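Local coordinates for protein induced by osmotic stress (Scheffersomyces stipitis, PDB 5YWN) that binds NADP(+) and probably acts as a haloketone reductase that reduces carbonyl substrates asymmetrically, within the dihydroflavonol-4-reductase subfamily, at residues 215-220 and 324-329; 226-231 and 267-272; 261-266 and 313-318; 19-24 and 241-246. The protein carries 1 engineered substitution. All coordinates share one frame; numbering follows the deposited sequence.

In the fold
Contacts 1, 2 and 3 touch one another, and contact 4 joins them through contact 3. Helix 318-332 starts at the end of contact 3 and runs on into contact 1, while strand 265-267 leads into helix 268-278 of contact 2. Thr270 CG2 meets Phe318 CE2 at 3.7 Å where contacts 2 and 3 touch. The centres of contacts 1 and 2 are about 13 Å apart. Contact 4 belongs to the nucleotide-binding part and meets contact 3 where Leu261 CD1 lies 3.7 Å from Ala244 CB. None is at the cofactor: the nearest atoms of bound NADP are about 9 Å from the side chain of Leu261, 10 Å from Val216 and 11 Å from Ala242.

Contact 1: 215-220 and 324-329; sequences MVNSVL and DSIKQV
The backbones of residues 215-220 and 324-329 approach most closely at Asn217 and Ile326, with CA atoms 6.5 Å apart, where the end region of helix 211-217 meets the C-terminal helix 318-332. One polar bond joins them: Ser325 OG donates to Asn217 OD1 at 2.8 Å, meeting a lone pair in the carbonyl plane with a C=O...donor angle of 110°. The hydroxyl reaches this position because OG stands anti to its own backbone N (chi1 178°). Apolar groups lie beside the bond. Val329 CG2 lies 4.1 Å from Asn217 CG, and Val216 CG1 meets Ile326 CD1 at 4.0 Å, the two side chains crossing obliquely. Further along, Leu220 and Val329 run antiparallel, side by side, with CD1 of the leucine 3.9 Å from CG1 of the valine, and Leu220 CD2 lies 4.4 Å from Ile326 CG2. Ile326 also packs on Val275 of helix 268-278, and Asp324, on the same helix as Ser325, forms a salt bridge with Arg239. The chemistry is thus mixed: branched aliphatic chains supply most of the contact, while the serine bond gives a buried hydroxyl an acceptor and probably holds the asparagine amide in a defined rotation against the helix.

Contact 2: 226-231 and 267-272; sequences DDVPAT and NGQTLL
Pro229 and Thr231 lie against Gly268 and Asn267 at the start of helix 268-278, a helix end closed by a capping box. Asn267 is the N-cap: its CG sits between the backbone N and the carbonyl carbon (chi1 70°), and OD1 accepts from Thr270 N at 3.1 Å, the donor nearly along the C=O axis, and weakly from Gln269 N. In return Asn267 N donates to Thr270 OG1 at 2.9 Å, an almost straight bond of 175°. Two loop carbonyls, of Pro229 and Thr231, face this turn. Pro229 O receives a CA-H...O contact from Gly268 CA at 3.3 Å, with an angle of 166° at the hydrogen; a side chain on this glycine would run into that oxygen. Thr231 O receives another from Asn267 CA at 3.3 Å. A water bridges Pro229 and Gly268, donating to Pro229 O at 2.8 Å and accepting from Gly268 N at 3.0 Å. Beside it Val228 packs on the first turn: CG1 lies 3.6 Å from Gln269 N, and CG2 is 3.8 Å from Leu272 CD1. Gln269 crosses Val228 at about a right angle, while its OE1 accepts from Lys290 N. An alanine at Val228 would probably open a gap beside the Gly268-Gln269 peptide and deprive Leu272 CD1 of its methyl neighbours. Asn267 OD1 and the water give the first backbone N-H groups of the helix acceptors, and this oxygen-rich end would probably interact favourably with the positive end of the helix dipole.

Contact 3: 261-266 and 313-318; sequences LSNTRF and FEYFDF
The Tyr315 ring lies alongside Asn263, CD2 at 3.9 Å from Asn263 CG, the asparagine running past it in the reverse sense with amide and ring planes 62° apart. Leu261 crosses the tyrosine at about a right angle and brings CD1 to 3.7 Å from Tyr315 OH. Three waters stitch the segments together. One lies 2.6 Å from Tyr315 OH and accepts from Ser262 N; a second accepts from Asn263 ND2 at 3.0 Å and donates to Tyr315 O at 2.9 Å; a third links Thr264 OG1 with Phe318 N. An alanine in place of Tyr315 would probably leave the first water without its phenol mate and open a gap beside Asn263 and Leu261. At the other end Phe266 CB makes an off-centre CH-pi contact, 4.3 Å from the Phe318 ring centroid, whereas the two rings, 17° from parallel, barely overlap. Phe318 also meets Phe235 edge-to-face, and Lys308 makes a cation-pi contact with Tyr315. Residues 261-266 lead from 258-261, an outermost strand of the seven-stranded parallel sheet, into strand 265-267, so the contact binds the margin of this Rossmann-type fold to the run-in of the C-terminal helix.

Contact 4: 19-24 and 241-246; sequences IALVLS and VAKAHL
Ala242 is the first residue of 241-246 to meet helix 19-24: Leu21 CD2 lies 3.6 Å from its carbonyl O and 4.2 Å from its CB. The same methyl reaches Lys243, standing 3.7 Å from CA and 3.9 Å from CG, before the lysine chain bends away at chi3 and its stem touches Phe313. Leu21 can lean over this turn because its CG is anti to its own backbone N (chi1 174°). The axes of the two helical segments pass 9.5 Å apart at a crossing angle of -51°, close to that of ridges-into-grooves packing between rows of residues four apart. Helix 13-24 is the connection of the first beta-alpha-beta crossover of the Rossmann fold, between strands 4-7 and 28-33, and its first turn carries the NADP-binding Tyr13 and Leu14. Past His245, whose ND1 donates to Val241 O at 3.0 Å from above that carbonyl plane and whose NE2 is hydrogen-bonded to Thr123, Leu246 follows one turn after Ala242; its CB lies 4.2 Å from Leu21 CD2, and its CD1 meets Val22 CG2 at 4.3 Å.

Contact 1: 215-220 and 324-329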
loop_
_atom_site.group_PDB
_atom_site.type_symbol
_atom_site.label_atom_id
_atom_site.label_comp_id
_atom_site.label_asym_id
_atom_site.label_seq_id
_atom_site.Cartn_x
_atom_site.Cartn_y
_atom_site.Cartn_z
ATOM N N MET A 215 9.356 8.389 -5.831
ATOM C CA MET A 215 9.396 8.438 -7.265
ATOM C C MET A 215 8.861 9.767 -7.771
ATOM O O MET A 215 9.334 10.267 -8.726
ATOM C CB MET A 215 8.637 7.302 -7.902
ATOM C CG MET A 215 9.327 5.953 -7.887
ATOM S SD MET A 215 8.134 4.667 -8.151
ATOM C CE MET A 215 7.682 4.927 -9.827
ATOM N N VAL A 216 7.846 10.281 -7.140
ATOM C CA VAL A 216 7.464 11.649 -7.378
ATOM C C VAL A 216 8.449 12.676 -6.771
ATOM O O VAL A 216 8.950 13.511 -7.452
ATOM C CB VAL A 216 6.036 11.933 -6.876
ATOM C CG1 VAL A 216 5.702 13.399 -6.898
ATOM C CG2 VAL A 216 5.014 11.189 -7.678
ATOM N N ASN A 217 8.677 12.580 -5.490
ATOM C CA ASN A 217 9.393 13.582 -4.744
ATOM C C ASN A 217 10.880 13.797 -5.079
ATOM O O ASN A 217 11.390 14.866 -4.944
ATOM C CB ASN A 217 9.102 13.442 -3.271
ATOM C CG ASN A 217 7.624 13.459 -2.991
ATOM O OD1 ASN A 217 6.902 14.206 -3.562
ATOM N ND2 ASN A 217 7.200 12.648 -2.106
ATOM N N SER A 218 11.505 12.781 -5.613
ATOM C CA SER A 218 12.849 12.826 -6.068
ATOM C C SER A 218 13.077 13.820 -7.230
ATOM O O SER A 218 14.158 14.224 -7.453
ATOM C CB SER A 218 13.308 11.439 -6.469
ATOM O OG SER A 218 12.627 10.994 -7.590
ATOM N N VAL A 219 12.026 14.209 -7.911
ATOM C CA VAL A 219 12.161 15.108 -9.018
ATOM C C VAL A 219 12.768 16.421 -8.572
ATOM O O VAL A 219 13.386 17.049 -9.305
ATOM C CB VAL A 219 10.868 15.381 -9.797
ATOM C CG1 VAL A 219 10.153 14.137 -10.129
ATOM C CG2 VAL A 219 9.964 16.329 -9.072
ATOM N N LEU A 220 12.528 16.783 -7.341
ATOM C CA LEU A 220 13.039 17.966 -6.718
ATOM C C LEU A 220 14.562 17.942 -6.599
ATOM O O LEU A 220 15.168 18.932 -6.498
ATOM C CB LEU A 220 12.381 18.184 -5.371
ATOM C CG LEU A 220 10.872 18.366 -5.375
ATOM C CD1 LEU A 220 10.341 18.836 -4.043
ATOM C CD2 LEU A 220 10.474 19.329 -6.452
ATOM N N ASP A 324 -0.165 17.709 -4.822
ATOM C CA ASP A 324 -0.404 17.627 -3.410
ATOM C C ASP A 324 0.850 17.094 -2.720
ATOM O O ASP A 324 1.186 17.548 -1.701
ATOM C CB ASP A 324 -1.632 16.756 -3.095
ATOM C CG ASP A 324 -2.958 17.465 -3.374
ATOM O OD1 ASP A 324 -2.944 18.632 -3.721
ATOM O OD2 ASP A 324 -3.997 16.848 -3.237
ATOM N N SER A 325 1.512 16.118 -3.318
ATOM C CA SER A 325 2.687 15.547 -2.725
ATOM C C SER A 325 3.851 16.556 -2.639
ATOM O O SER A 325 4.479 16.678 -1.647
ATOM C CB SER A 325 3.064 14.233 -3.427
ATOM O OG SER A 325 4.219 13.653 -2.922
ATOM N N ILE A 326 4.077 17.274 -3.726
ATOM C CA ILE A 326 5.080 18.304 -3.811
ATOM C C ILE A 326 4.838 19.513 -2.927
ATOM O O ILE A 326 5.733 19.976 -2.333
ATOM C CB ILE A 326 5.382 18.682 -5.262
ATOM C CG1 ILE A 326 6.095 17.531 -5.930
ATOM C CG2 ILE A 326 6.267 19.904 -5.359
ATOM C CD1 ILE A 326 5.738 17.356 -7.328
ATOM N N LYS A 327 3.607 19.967 -2.852
ATOM C CA LYS A 327 3.245 21.098 -2.023
ATOM C C LYS A 327 3.619 20.775 -0.602
ATOM O O LYS A 327 4.174 21.577 0.039
ATOM C CB LYS A 327 1.766 21.376 -2.067
ATOM C CG LYS A 327 1.378 22.345 -3.120
ATOM C CD LYS A 327 -0.097 22.709 -3.157
ATOM C CE LYS A 327 -0.406 23.556 -4.375
ATOM N NZ LYS A 327 -1.766 23.351 -4.956
ATOM N N GLN A 328 3.361 19.554 -0.159
ATOM C CA GLN A 328 3.741 19.170 1.165
ATOM C C GLN A 328 5.232 19.211 1.427
ATOM O O GLN A 328 5.636 19.679 2.430
ATOM C CB GLN A 328 3.220 17.796 1.506
ATOM C CG GLN A 328 3.506 17.372 2.920
ATOM C CD GLN A 328 2.828 16.096 3.303
ATOM O OE1 GLN A 328 2.982 15.108 2.660
ATOM N NE2 GLN A 328 2.088 16.136 4.373
ATOM N N VAL A 329 6.023 18.690 0.525
ATOM C CA VAL A 329 7.439 18.681 0.696
ATOM C C VAL A 329 7.992 20.115 0.722
ATOM O O VAL A 329 8.840 20.417 1.476
ATOM C CB VAL A 329 8.158 17.811 -0.344
ATOM C CG1 VAL A 329 9.666 18.026 -0.266
ATOM C CG2 VAL A 329 7.804 16.360 -0.151
#

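Contact 2: 226-231 and 267-272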
loop_
_atom_site.group_PDB
_atom_site.type_symbol
_atom_site.label_atom_id
_atom_site.label_comp_id
_atom_site.label_asym_id
_atom_site.label_seq_id
_atom_site.Cartn_x
_atom_site.Cartn_y
_atom_site.Cartn_z
ATOM N N ASP A 226 20.247 17.264 -15.890
ATOM C CA ASP A 226 19.929 15.895 -15.705
ATOM C C ASP A 226 19.003 15.377 -16.779
ATOM O O ASP A 226 18.331 16.107 -17.428
ATOM C CB ASP A 226 19.216 15.750 -14.393
ATOM C CG ASP A 226 20.130 15.478 -13.251
ATOM O OD1 ASP A 226 21.055 14.714 -13.417
ATOM O OD2 ASP A 226 19.901 15.994 -12.173
ATOM N N ASP A 227 19.003 14.079 -16.956
ATOM C CA ASP A 227 18.074 13.431 -17.852
ATOM C C ASP A 227 16.651 13.406 -17.272
ATOM O O ASP A 227 16.453 13.488 -16.101
ATOM C CB ASP A 227 18.525 12.026 -18.154
ATOM C CG ASP A 227 19.798 11.962 -19.028
ATOM O OD1 ASP A 227 20.032 12.827 -19.881
ATOM O OD2 ASP A 227 20.566 11.013 -18.896
ATOM N N VAL A 228 15.684 13.283 -18.138
ATOM C CA VAL A 228 14.350 13.021 -17.724
ATOM C C VAL A 228 14.350 11.674 -17.010
ATOM O O VAL A 228 14.907 10.745 -17.489
ATOM C CB VAL A 228 13.419 12.930 -18.935
ATOM C CG1 VAL A 228 12.032 12.482 -18.535
ATOM C CG2 VAL A 228 13.380 14.232 -19.714
ATOM N N PRO A 229 13.679 11.549 -15.892
ATOM C CA PRO A 229 13.641 10.260 -15.210
ATOM C C PRO A 229 13.007 9.213 -16.067
ATOM O O PRO A 229 12.173 9.533 -16.798
ATOM C CB PRO A 229 12.765 10.519 -14.021
ATOM C CG PRO A 229 12.932 11.940 -13.765
ATOM C CD PRO A 229 13.040 12.585 -15.097
ATOM N N ALA A 230 13.476 7.981 -15.989
ATOM C CA ALA A 230 12.927 6.865 -16.758
ATOM C C ALA A 230 11.802 6.112 -16.050
ATOM O O ALA A 230 11.242 5.196 -16.561
ATOM C CB ALA A 230 14.011 5.917 -17.195
ATOM N N THR A 231 11.457 6.583 -14.894
ATOM C CA THR A 231 10.433 6.015 -14.102
ATOM C C THR A 231 9.141 5.961 -14.907
ATOM O O THR A 231 8.837 6.869 -15.619
ATOM C CB THR A 231 10.234 6.875 -12.835
ATOM O OG1 THR A 231 9.469 8.028 -13.122
ATOM C CG2 THR A 231 11.538 7.372 -12.293
ATOM N N ASN A 267 4.931 8.445 -17.203
ATOM C CA ASN A 267 6.367 8.357 -17.220
ATOM C C ASN A 267 7.043 9.577 -16.625
ATOM O O ASN A 267 6.410 10.438 -16.149
ATOM C CB ASN A 267 6.916 7.976 -18.591
ATOM C CG ASN A 267 6.759 9.062 -19.637
ATOM O OD1 ASN A 267 6.637 10.204 -19.348
ATOM N ND2 ASN A 267 6.789 8.656 -20.861
ATOM N N GLY A 268 8.347 9.618 -16.732
ATOM C CA GLY A 268 9.136 10.716 -16.263
ATOM C C GLY A 268 8.781 12.049 -16.906
ATOM O O GLY A 268 8.836 13.030 -16.284
ATOM N N GLN A 269 8.434 12.038 -18.172
ATOM C CA GLN A 269 7.973 13.230 -18.841
ATOM C C GLN A 269 6.663 13.759 -18.288
ATOM O O GLN A 269 6.540 14.904 -18.084
ATOM C CB GLN A 269 7.901 13.055 -20.341
ATOM C CG GLN A 269 7.745 14.339 -21.088
ATOM C CD GLN A 269 8.937 15.239 -20.998
ATOM O OE1 GLN A 269 9.999 14.894 -21.421
ATOM N NE2 GLN A 269 8.751 16.371 -20.421
ATOM N N THR A 270 5.739 12.865 -18.001
ATOM C CA THR A 270 4.476 13.207 -17.414
ATOM C C THR A 270 4.711 13.914 -16.067
ATOM O O THR A 270 4.150 14.931 -15.814
ATOM C CB THR A 270 3.624 11.948 -17.116
ATOM O OG1 THR A 270 3.783 10.986 -18.126
ATOM C CG2 THR A 270 2.186 12.320 -17.025
ATOM N N LEU A 271 5.603 13.363 -15.270
ATOM C CA LEU A 271 5.966 13.895 -14.000
ATOM C C LEU A 271 6.609 15.290 -14.074
ATOM O O LEU A 271 6.187 16.180 -13.419
ATOM C CB LEU A 271 6.915 12.930 -13.330
ATOM C CG LEU A 271 7.582 13.370 -12.064
ATOM C CD1 LEU A 271 6.626 13.841 -10.999
ATOM C CD2 LEU A 271 8.615 12.410 -11.526
ATOM N N LEU A 272 7.574 15.439 -14.939
ATOM C CA LEU A 272 8.242 16.691 -15.175
ATOM C C LEU A 272 7.274 17.777 -15.661
ATOM O O LEU A 272 7.322 18.869 -15.222
ATOM C CB LEU A 272 9.301 16.484 -16.218
ATOM C CG LEU A 272 10.723 16.215 -15.789
ATOM C CD1 LEU A 272 11.663 16.120 -16.960
ATOM C CD2 LEU A 272 11.199 17.244 -14.807
HETATM O O HOH W 1 10.390 8.099 -18.384
#

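Contact 3: 261-266 and 313-318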
loop_
_atom_site.group_PDB
_atom_site.type_symbol
_atom_site.label_atom_id
_atom_site.label_comp_id
_atom_site.label_asym_id
_atom_site.label_seq_id
_atom_site.Cartn_x
_atom_site.Cartn_y
_atom_site.Cartn_z
ATOM N N LEU A 261 -6.422 -1.636 -7.592
ATOM C CA LEU A 261 -6.395 -0.198 -7.427
ATOM C C LEU A 261 -5.357 0.433 -8.322
ATOM O O LEU A 261 -4.224 0.527 -7.987
ATOM C CB LEU A 261 -6.170 0.167 -5.967
ATOM C CG LEU A 261 -7.333 0.337 -5.002
ATOM C CD1 LEU A 261 -7.963 1.709 -5.141
ATOM C CD2 LEU A 261 -8.374 -0.724 -5.249
ATOM N N SER A 262 -5.803 0.813 -9.488
ATOM C CA SER A 262 -4.982 1.332 -10.549
ATOM C C SER A 262 -5.667 2.460 -11.329
ATOM O O SER A 262 -6.782 2.345 -11.686
ATOM C CB SER A 262 -4.655 0.179 -11.495
ATOM O OG SER A 262 -3.734 0.568 -12.408
ATOM N N ASN A 263 -4.957 3.534 -11.579
ATOM C CA ASN A 263 -5.490 4.640 -12.277
ATOM C C ASN A 263 -4.859 4.828 -13.660
ATOM O O ASN A 263 -5.114 4.065 -14.510
ATOM C CB ASN A 263 -5.479 5.907 -11.439
ATOM C CG ASN A 263 -6.395 7.003 -11.995
ATOM O OD1 ASN A 263 -7.096 6.809 -12.925
ATOM N ND2 ASN A 263 -6.339 8.132 -11.399
ATOM N N THR A 264 -4.036 5.822 -13.845
ATOM C CA THR A 264 -3.493 6.097 -15.162
ATOM C C THR A 264 -1.972 5.860 -15.275
ATOM O O THR A 264 -1.272 5.880 -14.328
ATOM C CB THR A 264 -3.861 7.516 -15.645
ATOM O OG1 THR A 264 -3.386 8.472 -14.725
ATOM C CG2 THR A 264 -5.333 7.678 -15.775
ATOM N N ARG A 265 -1.540 5.625 -16.494
ATOM C CA ARG A 265 -0.171 5.544 -16.898
ATOM C C ARG A 265 0.554 6.866 -16.908
ATOM O O ARG A 265 0.003 7.849 -17.239
ATOM C CB ARG A 265 -0.050 4.889 -18.268
ATOM C CG ARG A 265 0.377 3.464 -18.110
ATOM C CD ARG A 265 0.335 2.650 -19.344
ATOM N NE ARG A 265 -0.200 1.364 -19.088
ATOM C CZ ARG A 265 0.449 0.392 -18.508
ATOM N NH1 ARG A 265 1.648 0.534 -18.079
ATOM N NH2 ARG A 265 -0.143 -0.743 -18.379
ATOM N N PHE A 266 1.809 6.796 -16.541
ATOM C CA PHE A 266 2.718 7.890 -16.526
ATOM C C PHE A 266 4.138 7.459 -16.856
ATOM O O PHE A 266 4.497 6.335 -16.713
ATOM C CB PHE A 266 2.733 8.529 -15.156
ATOM C CG PHE A 266 3.378 7.696 -14.123
ATOM C CD1 PHE A 266 2.703 6.709 -13.498
ATOM C CD2 PHE A 266 4.679 7.883 -13.840
ATOM C CE1 PHE A 266 3.292 5.939 -12.566
ATOM C CE2 PHE A 266 5.302 7.120 -12.909
ATOM C CZ PHE A 266 4.607 6.159 -12.266
ATOM N N PHE A 313 -16.429 5.480 -6.039
ATOM C CA PHE A 313 -15.908 6.821 -6.053
ATOM C C PHE A 313 -14.904 7.038 -7.161
ATOM O O PHE A 313 -14.389 6.134 -7.684
ATOM C CB PHE A 313 -15.352 7.247 -4.701
ATOM C CG PHE A 313 -14.228 6.402 -4.215
ATOM C CD1 PHE A 313 -12.952 6.657 -4.603
ATOM C CD2 PHE A 313 -14.464 5.370 -3.359
ATOM C CE1 PHE A 313 -11.925 5.878 -4.174
ATOM C CE2 PHE A 313 -13.447 4.590 -2.917
ATOM C CZ PHE A 313 -12.171 4.841 -3.316
ATOM N N GLU A 314 -14.676 8.279 -7.504
ATOM C CA GLU A 314 -13.725 8.684 -8.496
ATOM C C GLU A 314 -12.331 8.917 -7.891
ATOM O O GLU A 314 -12.214 9.356 -6.780
ATOM C CB GLU A 314 -14.201 9.933 -9.211
ATOM C CG GLU A 314 -15.364 9.732 -10.144
ATOM C CD GLU A 314 -15.131 8.722 -11.230
ATOM O OE1 GLU A 314 -14.019 8.533 -11.717
ATOM O OE2 GLU A 314 -16.111 8.117 -11.609
ATOM N N TYR A 315 -11.310 8.574 -8.638
ATOM C CA TYR A 315 -9.938 8.702 -8.211
ATOM C C TYR A 315 -9.352 10.109 -8.382
ATOM O O TYR A 315 -9.758 10.818 -9.189
ATOM C CB TYR A 315 -9.073 7.684 -8.956
ATOM C CG TYR A 315 -9.346 6.207 -8.727
ATOM C CD1 TYR A 315 -9.789 5.719 -7.508
ATOM C CD2 TYR A 315 -9.118 5.300 -9.727
ATOM C CE1 TYR A 315 -10.013 4.380 -7.318
ATOM C CE2 TYR A 315 -9.345 3.969 -9.556
ATOM C CZ TYR A 315 -9.774 3.496 -8.362
ATOM O OH TYR A 315 -9.989 2.186 -8.235
ATOM N N PHE A 316 -8.375 10.447 -7.573
ATOM C CA PHE A 316 -7.568 11.605 -7.734
ATOM C C PHE A 316 -6.810 11.438 -9.049
ATOM O O PHE A 316 -6.327 10.407 -9.341
ATOM C CB PHE A 316 -6.575 11.712 -6.591
ATOM C CG PHE A 316 -7.128 12.284 -5.328
ATOM C CD1 PHE A 316 -7.184 13.621 -5.143
ATOM C CD2 PHE A 316 -7.595 11.481 -4.348
ATOM C CE1 PHE A 316 -7.672 14.165 -3.980
ATOM C CE2 PHE A 316 -8.093 12.003 -3.189
ATOM C CZ PHE A 316 -8.123 13.351 -2.998
ATOM N N ASP A 317 -6.744 12.483 -9.829
ATOM C CA ASP A 317 -5.947 12.460 -11.027
ATOM C C ASP A 317 -4.464 12.630 -10.740
ATOM O O ASP A 317 -4.101 13.014 -9.703
ATOM C CB ASP A 317 -6.504 13.385 -12.088
ATOM C CG ASP A 317 -6.125 14.824 -11.902
ATOM O OD1 ASP A 317 -5.380 15.154 -11.030
ATOM O OD2 ASP A 317 -6.555 15.647 -12.716
ATOM N N PHE A 318 -3.646 12.305 -11.699
ATOM C CA PHE A 318 -2.217 12.241 -11.514
ATOM C C PHE A 318 -1.598 13.580 -11.114
ATOM O O PHE A 318 -0.811 13.652 -10.241
ATOM C CB PHE A 318 -1.569 11.694 -12.778
ATOM C CG PHE A 318 -0.089 11.750 -12.776
ATOM C CD1 PHE A 318 0.634 10.781 -12.178
ATOM C CD2 PHE A 318 0.567 12.742 -13.411
ATOM C CE1 PHE A 318 1.993 10.826 -12.163
ATOM C CE2 PHE A 318 1.931 12.800 -13.402
ATOM C CZ PHE A 318 2.644 11.846 -12.780
HETATM O O HOH W 2 -8.824 0.688 -9.939
HETATM O O HOH W 3 -8.603 10.113 -11.782
HETATM O O HOH W 4 -4.856 10.939 -14.087
#

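Contact 4: 19-24 and 241-246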
loop_
_atom_site.group_PDB
_atom_site.type_symbol
_atom_site.label_atom_id
_atom_site.label_comp_id
_atom_site.label_asym_id
_atom_site.label_seq_id
_atom_site.Cartn_x
_atom_site.Cartn_y
_atom_site.Cartn_z
ATOM N N ILE A 19 -5.127 5.149 8.634
ATOM C CA ILE A 19 -5.434 5.490 9.987
ATOM C C ILE A 19 -6.122 6.853 10.075
ATOM O O ILE A 19 -7.098 6.958 10.664
ATOM C CB ILE A 19 -4.176 5.432 10.880
ATOM C CG1 ILE A 19 -3.680 3.989 11.046
ATOM C CG2 ILE A 19 -4.416 6.089 12.228
ATOM C CD1 ILE A 19 -2.311 3.831 11.577
ATOM N N ALA A 20 -5.602 7.846 9.383
ATOM C CA ALA A 20 -6.196 9.164 9.369
ATOM C C ALA A 20 -7.603 9.134 8.812
ATOM O O ALA A 20 -8.442 9.778 9.325
ATOM C CB ALA A 20 -5.351 10.134 8.605
ATOM N N LEU A 21 -7.832 8.381 7.762
ATOM C CA LEU A 21 -9.147 8.234 7.266
ATOM C C LEU A 21 -10.080 7.513 8.218
ATOM O O LEU A 21 -11.131 7.954 8.452
ATOM C CB LEU A 21 -9.147 7.541 5.936
ATOM C CG LEU A 21 -10.520 7.203 5.369
ATOM C CD1 LEU A 21 -11.327 8.438 5.134
ATOM C CD2 LEU A 21 -10.460 6.356 4.117
ATOM N N VAL A 22 -9.650 6.411 8.764
ATOM C CA VAL A 22 -10.473 5.640 9.671
ATOM C C VAL A 22 -10.842 6.437 10.944
ATOM O O VAL A 22 -11.945 6.425 11.371
ATOM C CB VAL A 22 -9.798 4.285 9.926
ATOM C CG1 VAL A 22 -10.128 3.689 11.246
ATOM C CG2 VAL A 22 -10.049 3.345 8.770
ATOM N N LEU A 23 -9.908 7.168 11.471
ATOM C CA LEU A 23 -10.142 8.029 12.578
ATOM C C LEU A 23 -11.152 9.125 12.236
ATOM O O LEU A 23 -11.957 9.437 13.017
ATOM C CB LEU A 23 -8.858 8.624 13.072
ATOM C CG LEU A 23 -7.934 7.673 13.836
ATOM C CD1 LEU A 23 -6.657 8.321 14.236
ATOM C CD2 LEU A 23 -8.584 7.079 15.043
ATOM N N SER A 24 -11.091 9.654 11.042
ATOM C CA SER A 24 -11.990 10.689 10.611
ATOM C C SER A 24 -13.440 10.255 10.553
ATOM O O SER A 24 -14.314 11.022 10.741
ATOM C CB SER A 24 -11.534 11.310 9.305
ATOM O OG SER A 24 -11.982 10.612 8.215
ATOM N N VAL A 241 -6.271 4.650 -2.164
ATOM C CA VAL A 241 -5.978 3.360 -1.609
ATOM C C VAL A 241 -6.582 3.208 -0.218
ATOM O O VAL A 241 -7.187 2.219 0.077
ATOM C CB VAL A 241 -4.502 3.006 -1.597
ATOM C CG1 VAL A 241 -4.341 1.616 -1.057
ATOM C CG2 VAL A 241 -3.943 3.054 -2.984
ATOM N N ALA A 242 -6.466 4.249 0.568
ATOM C CA ALA A 242 -7.050 4.265 1.874
ATOM C C ALA A 242 -8.583 4.138 1.855
ATOM O O ALA A 242 -9.108 3.377 2.548
ATOM C CB ALA A 242 -6.604 5.472 2.661
ATOM N N LYS A 243 -9.225 4.854 0.974
ATOM C CA LYS A 243 -10.639 4.774 0.806
ATOM C C LYS A 243 -11.044 3.385 0.398
ATOM O O LYS A 243 -12.025 2.925 0.830
ATOM C CB LYS A 243 -11.180 5.818 -0.141
ATOM C CG LYS A 243 -11.129 7.215 0.412
ATOM C CD LYS A 243 -11.872 8.234 -0.419
ATOM C CE LYS A 243 -11.103 8.678 -1.632
ATOM N NZ LYS A 243 -11.728 9.798 -2.315
ATOM N N ALA A 244 -10.235 2.733 -0.428
ATOM C CA ALA A 244 -10.454 1.358 -0.822
ATOM C C ALA A 244 -10.397 0.382 0.344
ATOM O O ALA A 244 -11.165 -0.511 0.408
ATOM C CB ALA A 244 -9.540 0.925 -1.934
ATOM N N HIS A 245 -9.495 0.619 1.255
ATOM C CA HIS A 245 -9.443 -0.182 2.454
ATOM C C HIS A 245 -10.737 -0.024 3.271
ATOM O O HIS A 245 -11.271 -0.965 3.708
ATOM C CB HIS A 245 -8.185 0.089 3.262
ATOM C CG HIS A 245 -6.958 -0.599 2.752
ATOM N ND1 HIS A 245 -6.298 -0.201 1.626
ATOM C CD2 HIS A 245 -6.300 -1.682 3.198
ATOM C CE1 HIS A 245 -5.272 -0.986 1.423
ATOM N NE2 HIS A 245 -5.246 -1.887 2.369
ATOM N N LEU A 246 -11.237 1.188 3.375
ATOM C CA LEU A 246 -12.476 1.435 4.045
ATOM C C LEU A 246 -13.637 0.725 3.400
ATOM O O LEU A 246 -14.334 0.024 4.048
ATOM C CB LEU A 246 -12.773 2.900 4.095
ATOM C CG LEU A 246 -13.951 3.313 4.915
ATOM C CD1 LEU A 246 -13.633 3.089 6.361
ATOM C CD2 LEU A 246 -14.291 4.758 4.662
#